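Local coordinates for protein putative cyclohexadienyl dehydrogenase and ADH prephenate dehydrogenase (PDB 4WJI) that probably catalyses the oxidative decarboxylation of prephenate to 4-hydroxyphenylpyruvate on the way to tyrosine, and binds NADP and tyrosine, at residues A40-A45 with Y54-A59; R160-W165 with V172-P177; L190-A195 with T233-V238. All blocks are in the same frame, centred on the assembly; numbering follows the deposited sequence.

In the fold
Contacts 1 and 2 each pair a helix with the strand that follows it, at the two strands outermost within this chain in the mixed sheet of the nucleotide-binding domain; their centres lie about 28 Å apart. Contact 3 belongs to the helical dimerization domain, its centre about 27 Å from that of contact 1 and about 24 Å from that of contact 2. NADP ties the first and last together: T41 of contact 1 holds the 2'-phosphate and M234 of contact 3 the nicotinamide end, although their nearest atoms are about 12 Å apart. Contact 2 stays outside the pocket, the side chain of W165 being about 8 Å from NADP. The chain runs from strand 171-174 straight into helix 177-203.

Contact 1 of 3, residues A40-A45 with Y54-A59. With NAP (NADP nicotinamide-adenine-dinucleotide phosphate), chain B.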
loop_
_atom_site.group_PDB
_atom_site.type_symbol
_atom_site.label_atom_id
_atom_site.label_comp_id
_atom_site.label_asym_id
_atom_site.label_seq_id
_atom_site.Cartn_x
_atom_site.Cartn_y
_atom_site.Cartn_z
ATOM N N ALA A 40 5.588 1.323 -32.765
ATOM C CA ALA A 40 5.191 0.131 -32.023
ATOM C C ALA A 40 3.908 0.388 -31.212
ATOM O O ALA A 40 2.949 -0.408 -31.221
ATOM C CB ALA A 40 6.310 -0.332 -31.111
ATOM N N THR A 41 3.877 1.514 -30.504
ATOM C CA THR A 41 2.691 1.799 -29.700
ATOM C C THR A 41 1.511 2.123 -30.580
ATOM O O THR A 41 0.394 1.735 -30.287
ATOM C CB THR A 41 2.977 2.942 -28.700
ATOM O OG1 THR A 41 4.089 2.557 -27.891
ATOM C CG2 THR A 41 1.838 3.216 -27.784
ATOM N N LEU A 42 1.753 2.809 -31.683
ATOM C CA LEU A 42 0.632 3.132 -32.577
ATOM C C LEU A 42 0.009 1.861 -33.177
ATOM O O LEU A 42 -1.220 1.778 -33.291
ATOM C CB LEU A 42 1.058 4.127 -33.672
ATOM C CG LEU A 42 -0.052 4.778 -34.482
ATOM C CD1 LEU A 42 -0.868 5.714 -33.586
ATOM C CD2 LEU A 42 0.506 5.494 -35.701
ATOM N N LYS A 43 0.856 0.897 -33.547
ATOM C CA LYS A 43 0.376 -0.365 -34.064
ATOM C C LYS A 43 -0.468 -1.112 -33.034
ATOM O O LYS A 43 -1.493 -1.694 -33.371
ATOM C CB LYS A 43 1.540 -1.253 -34.515
ATOM C CG LYS A 43 1.084 -2.639 -35.034
ATOM C CD LYS A 43 2.255 -3.518 -35.472
ATOM N N ARG A 44 -0.011 -1.122 -31.786
ATOM C CA ARG A 44 -0.774 -1.752 -30.737
ATOM C C ARG A 44 -2.117 -1.083 -30.589
ATOM O O ARG A 44 -3.135 -1.761 -30.424
ATOM C CB ARG A 44 -0.009 -1.747 -29.422
ATOM C CG ARG A 44 -0.572 -2.709 -28.414
ATOM C CD ARG A 44 -0.336 -4.179 -28.743
ATOM N NE ARG A 44 -1.371 -4.968 -28.100
ATOM C CZ ARG A 44 -2.273 -5.708 -28.735
ATOM N NH1 ARG A 44 -2.240 -5.861 -30.060
ATOM N NH2 ARG A 44 -3.166 -6.376 -28.012
ATOM N N ALA A 45 -2.135 0.243 -30.573
ATOM C CA ALA A 45 -3.413 0.949 -30.460
ATOM C C ALA A 45 -4.330 0.577 -31.607
ATOM O O ALA A 45 -5.509 0.373 -31.390
ATOM C CB ALA A 45 -3.191 2.440 -30.371
ATOM N N TYR A 54 -5.448 7.124 -37.248
ATOM C CA TYR A 54 -4.177 7.025 -36.563
ATOM C C TYR A 54 -3.082 7.770 -37.290
ATOM O O TYR A 54 -3.060 7.759 -38.507
ATOM C CB TYR A 54 -3.753 5.563 -36.481
ATOM C CG TYR A 54 -4.724 4.662 -35.785
ATOM C CD1 TYR A 54 -5.798 4.120 -36.455
ATOM C CD2 TYR A 54 -4.573 4.352 -34.468
ATOM C CE1 TYR A 54 -6.697 3.318 -35.802
ATOM C CE2 TYR A 54 -5.464 3.541 -33.822
ATOM C CZ TYR A 54 -6.521 3.031 -34.501
ATOM O OH TYR A 54 -7.403 2.205 -33.862
ATOM N N THR A 55 -2.163 8.376 -36.559
ATOM C CA THR A 55 -1.021 9.048 -37.181
ATOM C C THR A 55 0.123 9.158 -36.259
ATOM O O THR A 55 -0.057 9.206 -35.040
ATOM C CB THR A 55 -1.404 10.456 -37.695
ATOM O OG1 THR A 55 -0.278 11.115 -38.277
ATOM C CG2 THR A 55 -1.984 11.327 -36.605
ATOM N N LEU A 56 1.326 9.165 -36.829
ATOM C CA LEU A 56 2.533 9.438 -36.077
ATOM C C LEU A 56 2.792 10.925 -35.822
ATOM O O LEU A 56 3.661 11.277 -35.000
ATOM C CB LEU A 56 3.736 8.821 -36.786
ATOM C CG LEU A 56 3.770 7.298 -36.958
ATOM C CD1 LEU A 56 4.801 6.865 -38.016
ATOM C CD2 LEU A 56 4.082 6.631 -35.612
ATOM N N SER A 57 2.049 11.792 -36.500
ATOM C CA SER A 57 2.240 13.202 -36.388
ATOM C C SER A 57 1.195 13.826 -35.500
ATOM O O SER A 57 0.012 13.889 -35.882
ATOM C CB SER A 57 2.154 13.815 -37.758
ATOM O OG SER A 57 2.138 15.196 -37.681
ATOM N N ALA A 58 1.611 14.348 -34.341
ATOM C CA ALA A 58 0.677 15.095 -33.491
ATOM C C ALA A 58 0.118 16.348 -34.211
ATOM O O ALA A 58 -1.043 16.693 -34.048
ATOM C CB ALA A 58 1.351 15.477 -32.184
ATOM N N ALA A 59 0.944 17.002 -35.030
ATOM C CA ALA A 59 0.477 18.147 -35.793
ATOM C C ALA A 59 -0.696 17.743 -36.693
ATOM O O ALA A 59 -1.725 18.435 -36.721
ATOM C CB ALA A 59 1.611 18.739 -36.595
HETATM P PA NAP B . 2.197 5.575 -20.138
HETATM O O1A NAP B . 1.231 4.462 -20.002
HETATM O O2A NAP B . 3.664 5.362 -19.974
HETATM O O5B NAP B . 1.983 6.228 -21.589
HETATM C C5B NAP B . 2.908 7.190 -22.082
HETATM C C4B NAP B . 2.462 7.788 -23.415
HETATM O O4B NAP B . 3.267 8.932 -23.676
HETATM C C3B NAP B . 2.705 6.857 -24.590
HETATM O O3B NAP B . 1.823 7.152 -25.661
HETATM C C2B NAP B . 4.089 7.239 -25.043
HETATM O O2B NAP B . 4.286 6.999 -26.409
HETATM C C1B NAP B . 4.078 8.727 -24.820
HETATM N N9A NAP B . 5.391 9.401 -24.630
HETATM C C8A NAP B . 6.355 9.083 -23.782
HETATM N N7A NAP B . 7.374 9.904 -23.801
HETATM C C5A NAP B . 7.049 10.828 -24.748
HETATM C C6A NAP B . 7.722 11.960 -25.250
HETATM N N6A NAP B . 8.937 12.312 -24.789
HETATM N N1A NAP B . 7.101 12.672 -26.168
HETATM C C2A NAP B . 5.903 12.305 -26.591
HETATM N N3A NAP B . 5.202 11.260 -26.195
HETATM C C4A NAP B . 5.811 10.532 -25.268
HETATM O O3 NAP B . 1.773 6.807 -19.206
HETATM P PN NAP B . 0.417 7.215 -18.467
HETATM O O1N NAP B . 0.407 6.459 -17.236
HETATM O O2N NAP B . -0.722 7.141 -19.380
HETATM O O5D NAP B . 0.728 8.744 -18.054
HETATM C C5D NAP B . 0.488 9.823 -18.922
HETATM C C4D NAP B . 0.271 11.082 -18.087
HETATM O O4D NAP B . -0.772 10.832 -17.168
HETATM C C3D NAP B . 1.458 11.470 -17.258
HETATM O O3D NAP B . 1.617 12.879 -17.278
HETATM C C2D NAP B . 1.128 10.988 -15.865
HETATM O O2D NAP B . 1.768 11.793 -14.908
HETATM C C1D NAP B . -0.383 11.216 -15.871
HETATM N N1N NAP B . -1.164 10.335 -14.988
HETATM C C2N NAP B . -0.788 9.072 -14.774
HETATM C C3N NAP B . -1.513 8.248 -13.947
HETATM C C7N NAP B . -1.127 6.819 -13.638
HETATM O O7N NAP B . -1.601 6.287 -12.671
HETATM N N7N NAP B . -0.287 6.222 -14.453
HETATM C C4N NAP B . -2.642 8.755 -13.361
HETATM C C5N NAP B . -3.014 10.048 -13.624
HETATM C C6N NAP B . -2.247 10.852 -14.423
HETATM P P2B NAP B . 5.191 5.776 -26.930
HETATM O O1X NAP B . 4.778 4.575 -26.147
HETATM O O2X NAP B . 4.836 5.685 -28.387
HETATM O O3X NAP B . 6.654 6.093 -26.689
#
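L42 does most of the touching here, its two methyls splitting between neighbours on the strand side. With CG anti to the backbone N (chi1 -167°), the isobutyl end reaches across to residues 54-56. CD1 comes to the edge of the Y54 ring, 4.0 Å from Y54 CD2, while CD2 lies 3.8 Å from L56 CD2 and also rests on the backbone carbon of T55. Further along the same tyrosine, Y54 CE2 sits 4.3 Å from A45 CB, and the phenol OH continues past A45 to a hydrogen bond with the backbone N of G51. A serine in place of Y54 would probably leave L42 CD1 and A45 without their aromatic cover and the amide of G51 without its phenol partner. T41 faces the cofactor instead: T41 OG1 donates to NAP O1X at 2.8 Å, gripping the 2'-phosphate that distinguishes NADP from NAD. T55 OG1, also hydrogen-bonded to E60 OE1, accepts from the backbone N of S57 in an ST turn, just before S57 caps helix 58-61. Helix 39-48 and strand 53-55 are the last two elements of a Rossmann beta-alpha-beta crossover; L42, A45 and Y54 all lean on V34 of its first, strand 29-35.

Contact 2 of 3, residues R160-W165 with V172-P177; sequences RLRLFW and VDEMDP
A salt bridge between R162 and E174 is the strongest tie between helix 155-167 and strand 171-174, the last two elements of a beta-alpha-beta unit begun at strand 144-147; 171-174 is outermost in the sheet within this chain. R162 NH2 donates to E174 OE2 at 2.7 Å, with a nearly straight N-H...O angle of 168°. The carboxylate oxygen lies close to the guanidinium plane and is approached on its anti side, while the two flat groups are turned 46° against each other. R162 NH1 also reaches the backbone carbonyl V172 O at 3.1 Å, but this bond is bent and weak, the oxygen lying out of the guanidinium plane on the valine side. One water accepts from R162 NE at 3.1 Å and makes a weak bond to E174 OE2; another accepts from the backbone N of E174 and weakly from R162 NH2.

The arginine gets there by leaving the helix extended and then bending at chi3 (-67°), which lays the guanidinium over V172. V172 CG1 stands 3.9 Å from R162 CZ, beneath the centre of that flat group, giving one face an apolar floor while E174 OE2 is met at the edge. The other valine methyl turns inward: V172 CG2 packs at 3.8 Å against W165 CB. Beyond that carbon the indole leads away from the strand, toward an edge-to-face meeting with F140 and the side chains of C145 and I19.

D173 points the other way, to K215 and Y216 of the second subunit. The contact is therefore graded: buried valine and tryptophan carbons below, a charged, hydrated pair above. The ion pair probably contributes less than a buried one would, since water shares both partners, but its bond near the guanidinium plane and the valine floor are likely to limit how the guanidinium turns.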
loop_
_atom_site.group_PDB
_atom_site.type_symbol
_atom_site.label_atom_id
_atom_site.label_comp_id
_atom_site.label_asym_id
_atom_site.label_seq_id
_atom_site.Cartn_x
_atom_site.Cartn_y
_atom_site.Cartn_z
ATOM N N ARG A 160 -17.596 22.364 -20.696
ATOM C CA ARG A 160 -17.581 21.181 -21.561
ATOM C C ARG A 160 -16.624 20.095 -21.057
ATOM O O ARG A 160 -16.920 18.899 -21.158
ATOM C CB ARG A 160 -17.238 21.532 -23.003
ATOM C CG ARG A 160 -18.311 22.352 -23.711
ATOM C CD ARG A 160 -17.907 22.663 -25.139
ATOM N NE ARG A 160 -18.092 21.505 -26.026
ATOM C CZ ARG A 160 -17.729 21.493 -27.317
ATOM N NH1 ARG A 160 -17.055 22.523 -27.813
ATOM N NH2 ARG A 160 -17.988 20.436 -28.093
ATOM N N LEU A 161 -15.489 20.520 -20.535
ATOM C CA LEU A 161 -14.520 19.565 -19.959
ATOM C C LEU A 161 -15.063 18.956 -18.662
ATOM O O LEU A 161 -14.923 17.737 -18.429
ATOM C CB LEU A 161 -13.163 20.204 -19.784
ATOM C CG LEU A 161 -12.041 19.215 -19.567
ATOM C CD1 LEU A 161 -11.846 18.207 -20.692
ATOM C CD2 LEU A 161 -10.741 19.953 -19.307
ATOM N N ARG A 162 -15.731 19.759 -17.840
ATOM C CA ARG A 162 -16.392 19.214 -16.638
ATOM C C ARG A 162 -17.424 18.152 -17.040
ATOM O O ARG A 162 -17.456 17.052 -16.458
ATOM C CB ARG A 162 -17.051 20.322 -15.808
ATOM C CG ARG A 162 -17.893 19.824 -14.668
ATOM C CD ARG A 162 -18.509 20.967 -13.876
ATOM N NE ARG A 162 -17.519 21.745 -13.158
ATOM C CZ ARG A 162 -17.152 21.534 -11.889
ATOM N NH1 ARG A 162 -17.723 20.569 -11.169
ATOM N NH2 ARG A 162 -16.218 22.293 -11.322
ATOM N N LEU A 163 -18.233 18.442 -18.064
ATOM C CA LEU A 163 -19.255 17.495 -18.478
ATOM C C LEU A 163 -18.578 16.207 -18.993
ATOM O O LEU A 163 -19.043 15.105 -18.723
ATOM C CB LEU A 163 -20.179 18.096 -19.526
ATOM C CG LEU A 163 -21.120 17.119 -20.215
ATOM C CD1 LEU A 163 -22.077 16.458 -19.235
ATOM C CD2 LEU A 163 -21.919 17.803 -21.297
ATOM N N PHE A 164 -17.489 16.356 -19.726
ATOM C CA PHE A 164 -16.778 15.206 -20.283
ATOM C C PHE A 164 -16.304 14.240 -19.168
ATOM O O PHE A 164 -16.617 13.036 -19.157
ATOM C CB PHE A 164 -15.610 15.709 -21.106
ATOM C CG PHE A 164 -14.757 14.591 -21.720
ATOM C CD1 PHE A 164 -15.200 13.888 -22.832
ATOM C CD2 PHE A 164 -13.572 14.232 -21.148
ATOM C CE1 PHE A 164 -14.427 12.896 -23.438
ATOM C CE2 PHE A 164 -12.803 13.198 -21.716
ATOM C CZ PHE A 164 -13.230 12.547 -22.860
ATOM N N TRP A 165 -15.668 14.818 -18.156
ATOM C CA TRP A 165 -15.179 14.000 -17.028
ATOM C C TRP A 165 -16.285 13.406 -16.203
ATOM O O TRP A 165 -16.193 12.251 -15.734
ATOM C CB TRP A 165 -14.171 14.746 -16.185
ATOM C CG TRP A 165 -12.819 14.800 -16.819
ATOM C CD1 TRP A 165 -12.204 15.872 -17.362
ATOM C CD2 TRP A 165 -11.927 13.679 -17.030
ATOM N NE1 TRP A 165 -10.979 15.483 -17.924
ATOM C CE2 TRP A 165 -10.789 14.150 -17.676
ATOM C CE3 TRP A 165 -11.970 12.320 -16.658
ATOM C CZ2 TRP A 165 -9.722 13.278 -18.048
ATOM C CZ3 TRP A 165 -10.920 11.510 -16.992
ATOM C CH2 TRP A 165 -9.821 11.979 -17.663
ATOM N N VAL A 172 -15.809 16.276 -10.304
ATOM C CA VAL A 172 -14.879 17.295 -10.733
ATOM C C VAL A 172 -14.766 18.472 -9.751
ATOM O O VAL A 172 -15.757 18.993 -9.313
ATOM C CB VAL A 172 -15.312 17.816 -12.100
ATOM C CG1 VAL A 172 -14.363 18.894 -12.565
ATOM C CG2 VAL A 172 -15.322 16.683 -13.106
ATOM N N ASP A 173 -13.542 18.861 -9.440
ATOM C CA ASP A 173 -13.241 20.035 -8.638
ATOM C C ASP A 173 -12.323 20.941 -9.437
ATOM O O ASP A 173 -11.547 20.481 -10.216
ATOM C CB ASP A 173 -12.449 19.667 -7.386
ATOM C CG ASP A 173 -13.299 19.370 -6.205
ATOM O OD1 ASP A 173 -14.416 19.838 -6.148
ATOM O OD2 ASP A 173 -12.832 18.629 -5.299
ATOM N N GLU A 174 -12.410 22.230 -9.210
ATOM C CA GLU A 174 -11.506 23.205 -9.811
ATOM C C GLU A 174 -10.643 23.829 -8.741
ATOM O O GLU A 174 -11.137 24.125 -7.665
ATOM C CB GLU A 174 -12.305 24.310 -10.501
ATOM C CG GLU A 174 -13.268 23.785 -11.539
ATOM C CD GLU A 174 -14.129 24.862 -12.188
ATOM O OE1 GLU A 174 -13.668 26.013 -12.365
ATOM O OE2 GLU A 174 -15.259 24.512 -12.555
HETATM N N MSE A 175 -9.378 24.041 -9.042
HETATM C CA MSE A 175 -8.491 24.746 -8.132
HETATM C C MSE A 175 -7.368 25.431 -8.847
HETATM O O MSE A 175 -7.126 25.208 -10.001
HETATM C CB MSE A 175 -7.959 23.890 -6.975
HETATM C CG MSE A 175 -7.038 22.804 -7.486
HETATM SE SE MSE A 175 -6.614 21.468 -6.063
HETATM C CE MSE A 175 -8.368 20.687 -5.830
ATOM N N ASP A 176 -6.674 26.286 -8.116
ATOM C CA ASP A 176 -5.486 26.954 -8.617
ATOM C C ASP A 176 -4.356 25.930 -8.814
ATOM O O ASP A 176 -4.219 25.003 -8.030
ATOM C CB ASP A 176 -5.093 28.088 -7.625
ATOM C CG ASP A 176 -3.577 28.373 -7.539
ATOM O OD1 ASP A 176 -2.993 29.095 -8.398
ATOM O OD2 ASP A 176 -2.965 27.922 -6.554
ATOM N N PRO A 177 -3.505 26.145 -9.843
ATOM C CA PRO A 177 -2.428 25.148 -10.052
ATOM C C PRO A 177 -1.433 25.002 -8.910
ATOM O O PRO A 177 -0.965 23.875 -8.671
ATOM C CB PRO A 177 -1.682 25.653 -11.287
ATOM C CG PRO A 177 -2.566 26.597 -11.958
ATOM C CD PRO A 177 -3.530 27.147 -10.947
HETATM O O HOH W 1 -15.402 23.219 -8.260
HETATM O O HOH W 2 -17.679 24.305 -14.922
#

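Contact 3 of 3, residues L190-A195 with T233-V238; sequences LPHIIA and TMWRDV. With NAP (NADP nicotinamide-adenine-dinucleotide phosphate), chain B.
H192 and W235 meet face to face in an offset (parallel-displaced) stack between two helices of the all-helical dimerization domain, 177-203 and 232-241. The histidine can be followed outward. H192 CB sits over the indole, 3.8 Å from the centroid of its six-membered ring and almost on the ring normal, a CH-pi contact. With chi1 at -76°, CG lies anti to the carbonyl carbon, which carries the imidazole outward over the CZ2 rim of the indole. H192 CG is 3.4 Å from W235 CZ2, and H192 CD2 comes nearest of all, 3.3 Å from that same carbon. ND1 lies outside the CZ2-CH2 bond of the indole, about equally far from both atoms, while its polar partner is the backbone O of S188, one turn back in the helix; this bond should fix the rotation of the ring. CE1 overhangs the rim beyond CZ2. The two planes are 17° apart, with centroids separated by 3.9 Å.

The opposite face of the indole carries M234 CG toward its rim. M234, a selenomethionine in this crystal, runs out extended to the cofactor, where its SE atom lies 3.3 Å from NAP N7N of the carboxamide and its methyl CE touches the nicotinamide ring. Bound tyrosine touches H192, M234 and W235, which puts the stack in the wall of the pocket where tyrosine is seen next to NADP. At the tip of the histidine, NE2 shares one water with the indole: the water is 2.9 Å from H192 NE2 and accepts from W235 NE1 at 3.2 Å.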
loop_
_atom_site.group_PDB
_atom_site.type_symbol
_atom_site.label_atom_id
_atom_site.label_comp_id
_atom_site.label_asym_id
_atom_site.label_seq_id
_atom_site.Cartn_x
_atom_site.Cartn_y
_atom_site.Cartn_z
ATOM N N LEU A 190 4.727 12.349 -2.493
ATOM C CA LEU A 190 5.457 11.841 -1.330
ATOM C C LEU A 190 5.204 10.357 -1.114
ATOM O O LEU A 190 6.161 9.585 -0.949
ATOM C CB LEU A 190 5.183 12.675 -0.072
ATOM C CG LEU A 190 5.988 12.254 1.168
ATOM C CD1 LEU A 190 7.468 12.494 0.931
ATOM C CD2 LEU A 190 5.541 12.974 2.421
ATOM N N PRO A 191 3.927 9.901 -1.163
ATOM C CA PRO A 191 3.718 8.434 -1.012
ATOM C C PRO A 191 4.548 7.609 -2.005
ATOM O O PRO A 191 5.170 6.598 -1.610
ATOM C CB PRO A 191 2.195 8.289 -1.247
ATOM C CG PRO A 191 1.646 9.561 -0.673
ATOM C CD PRO A 191 2.669 10.635 -1.048
ATOM N N HIS A 192 4.597 8.012 -3.284
ATOM C CA HIS A 192 5.401 7.250 -4.246
ATOM C C HIS A 192 6.906 7.293 -3.932
ATOM O O HIS A 192 7.591 6.289 -4.038
ATOM C CB HIS A 192 5.107 7.669 -5.697
ATOM C CG HIS A 192 3.813 7.136 -6.234
ATOM N ND1 HIS A 192 2.579 7.658 -5.912
ATOM C CD2 HIS A 192 3.578 6.123 -7.102
ATOM C CE1 HIS A 192 1.644 7.006 -6.582
ATOM N NE2 HIS A 192 2.228 6.047 -7.286
ATOM N N ILE A 193 7.416 8.491 -3.622
ATOM C CA ILE A 193 8.827 8.663 -3.298
ATOM C C ILE A 193 9.252 7.781 -2.108
ATOM O O ILE A 193 10.284 7.120 -2.192
ATOM C CB ILE A 193 9.131 10.133 -3.011
ATOM C CG1 ILE A 193 9.064 10.914 -4.330
ATOM C CG2 ILE A 193 10.472 10.324 -2.300
ATOM C CD1 ILE A 193 8.915 12.427 -4.145
ATOM N N ILE A 194 8.400 7.758 -1.075
ATOM C CA ILE A 194 8.675 6.964 0.095
ATOM C C ILE A 194 8.628 5.466 -0.226
ATOM O O ILE A 194 9.444 4.701 0.289
ATOM C CB ILE A 194 7.697 7.357 1.248
ATOM C CG1 ILE A 194 7.901 8.809 1.709
ATOM C CG2 ILE A 194 7.872 6.487 2.433
ATOM C CD1 ILE A 194 9.291 9.213 2.087
ATOM N N ALA A 195 7.667 5.049 -1.073
ATOM C CA ALA A 195 7.629 3.651 -1.503
ATOM C C ALA A 195 8.892 3.267 -2.283
ATOM O O ALA A 195 9.494 2.234 -2.026
ATOM C CB ALA A 195 6.402 3.384 -2.353
ATOM N N THR A 233 9.879 6.785 -16.058
ATOM C CA THR A 233 9.852 8.071 -16.757
ATOM C C THR A 233 8.804 9.000 -16.152
ATOM O O THR A 233 9.096 10.189 -15.895
ATOM C CB THR A 233 9.621 7.901 -18.265
ATOM O OG1 THR A 233 10.640 7.051 -18.824
ATOM C CG2 THR A 233 9.649 9.199 -18.978
HETATM N N MSE A 234 7.597 8.469 -15.926
HETATM C CA MSE A 234 6.510 9.253 -15.336
HETATM C C MSE A 234 6.975 9.854 -14.034
HETATM O O MSE A 234 6.760 11.041 -13.775
HETATM C CB MSE A 234 5.285 8.344 -15.091
HETATM C CG MSE A 234 4.173 8.995 -14.268
HETATM SE SE MSE A 234 2.635 7.831 -14.225
HETATM C CE MSE A 234 1.864 8.710 -12.713
ATOM N N TRP A 235 7.549 9.021 -13.147
ATOM C CA TRP A 235 7.881 9.483 -11.805
ATOM C C TRP A 235 9.146 10.313 -11.733
ATOM O O TRP A 235 9.196 11.231 -10.907
ATOM C CB TRP A 235 7.877 8.286 -10.796
ATOM C CG TRP A 235 6.435 7.951 -10.526
ATOM C CD1 TRP A 235 5.703 6.924 -11.041
ATOM C CD2 TRP A 235 5.525 8.758 -9.758
ATOM N NE1 TRP A 235 4.404 7.038 -10.625
ATOM C CE2 TRP A 235 4.266 8.147 -9.828
ATOM C CE3 TRP A 235 5.673 9.907 -8.989
ATOM C CZ2 TRP A 235 3.145 8.692 -9.187
ATOM C CZ3 TRP A 235 4.578 10.438 -8.394
ATOM C CH2 TRP A 235 3.319 9.844 -8.498
ATOM N N ARG A 236 10.131 10.042 -12.585
ATOM C CA ARG A 236 11.253 10.960 -12.763
ATOM C C ARG A 236 10.689 12.346 -13.082
ATOM O O ARG A 236 11.063 13.363 -12.447
ATOM C CB ARG A 236 12.196 10.489 -13.856
ATOM C CG ARG A 236 13.301 11.496 -14.178
ATOM C CD ARG A 236 13.919 11.236 -15.524
ATOM N NE ARG A 236 12.990 11.540 -16.575
ATOM C CZ ARG A 236 13.135 11.201 -17.843
ATOM N NH1 ARG A 236 14.169 10.464 -18.221
ATOM N NH2 ARG A 236 12.234 11.599 -18.734
ATOM N N ASP A 237 9.800 12.398 -14.072
ATOM C CA ASP A 237 9.294 13.703 -14.480
ATOM C C ASP A 237 8.515 14.431 -13.368
ATOM O O ASP A 237 8.628 15.650 -13.222
ATOM C CB ASP A 237 8.475 13.587 -15.752
ATOM C CG ASP A 237 9.329 13.393 -16.988
ATOM O OD1 ASP A 237 10.591 13.240 -16.914
ATOM O OD2 ASP A 237 8.702 13.471 -18.105
ATOM N N VAL A 238 7.680 13.708 -12.603
ATOM C CA VAL A 238 6.982 14.367 -11.490
ATOM C C VAL A 238 7.966 14.986 -10.489
ATOM O O VAL A 238 7.769 16.119 -10.018
ATOM C CB VAL A 238 6.045 13.356 -10.769
ATOM C CG1 VAL A 238 5.491 13.944 -9.500
ATOM C CG2 VAL A 238 4.889 12.984 -11.644
HETATM P PA NAP B . 2.197 5.575 -20.138
HETATM O O1A NAP B . 1.231 4.462 -20.002
HETATM O O2A NAP B . 3.664 5.362 -19.974
HETATM O O5B NAP B . 1.983 6.228 -21.589
HETATM C C5B NAP B . 2.908 7.190 -22.082
HETATM C C4B NAP B . 2.462 7.788 -23.415
HETATM O O4B NAP B . 3.267 8.932 -23.676
HETATM C C3B NAP B . 2.705 6.857 -24.590
HETATM O O3B NAP B . 1.823 7.152 -25.661
HETATM C C2B NAP B . 4.089 7.239 -25.043
HETATM O O2B NAP B . 4.286 6.999 -26.409
HETATM C C1B NAP B . 4.078 8.727 -24.820
HETATM N N9A NAP B . 5.391 9.401 -24.630
HETATM C C8A NAP B . 6.355 9.083 -23.782
HETATM N N7A NAP B . 7.374 9.904 -23.801
HETATM C C5A NAP B . 7.049 10.828 -24.748
HETATM C C6A NAP B . 7.722 11.960 -25.250
HETATM N N6A NAP B . 8.937 12.312 -24.789
HETATM N N1A NAP B . 7.101 12.672 -26.168
HETATM C C2A NAP B . 5.903 12.305 -26.591
HETATM N N3A NAP B . 5.202 11.260 -26.195
HETATM C C4A NAP B . 5.811 10.532 -25.268
HETATM O O3 NAP B . 1.773 6.807 -19.206
HETATM P PN NAP B . 0.417 7.215 -18.467
HETATM O O1N NAP B . 0.407 6.459 -17.236
HETATM O O2N NAP B . -0.722 7.141 -19.380
HETATM O O5D NAP B . 0.728 8.744 -18.054
HETATM C C5D NAP B . 0.488 9.823 -18.922
HETATM C C4D NAP B . 0.271 11.082 -18.087
HETATM O O4D NAP B . -0.772 10.832 -17.168
HETATM C C3D NAP B . 1.458 11.470 -17.258
HETATM O O3D NAP B . 1.617 12.879 -17.278
HETATM C C2D NAP B . 1.128 10.988 -15.865
HETATM O O2D NAP B . 1.768 11.793 -14.908
HETATM C C1D NAP B . -0.383 11.216 -15.871
HETATM N N1N NAP B . -1.164 10.335 -14.988
HETATM C C2N NAP B . -0.788 9.072 -14.774
HETATM C C3N NAP B . -1.513 8.248 -13.947
HETATM C C7N NAP B . -1.127 6.819 -13.638
HETATM O O7N NAP B . -1.601 6.287 -12.671
HETATM N N7N NAP B . -0.287 6.222 -14.453
HETATM C C4N NAP B . -2.642 8.755 -13.361
HETATM C C5N NAP B . -3.014 10.048 -13.624
HETATM C C6N NAP B . -2.247 10.852 -14.423
HETATM P P2B NAP B . 5.191 5.776 -26.930
HETATM O O1X NAP B . 4.778 4.575 -26.147
HETATM O O2X NAP B . 4.836 5.685 -28.387
HETATM O O3X NAP B . 6.654 6.093 -26.689
HETATM O O HOH W 3 1.899 5.204 -10.003
#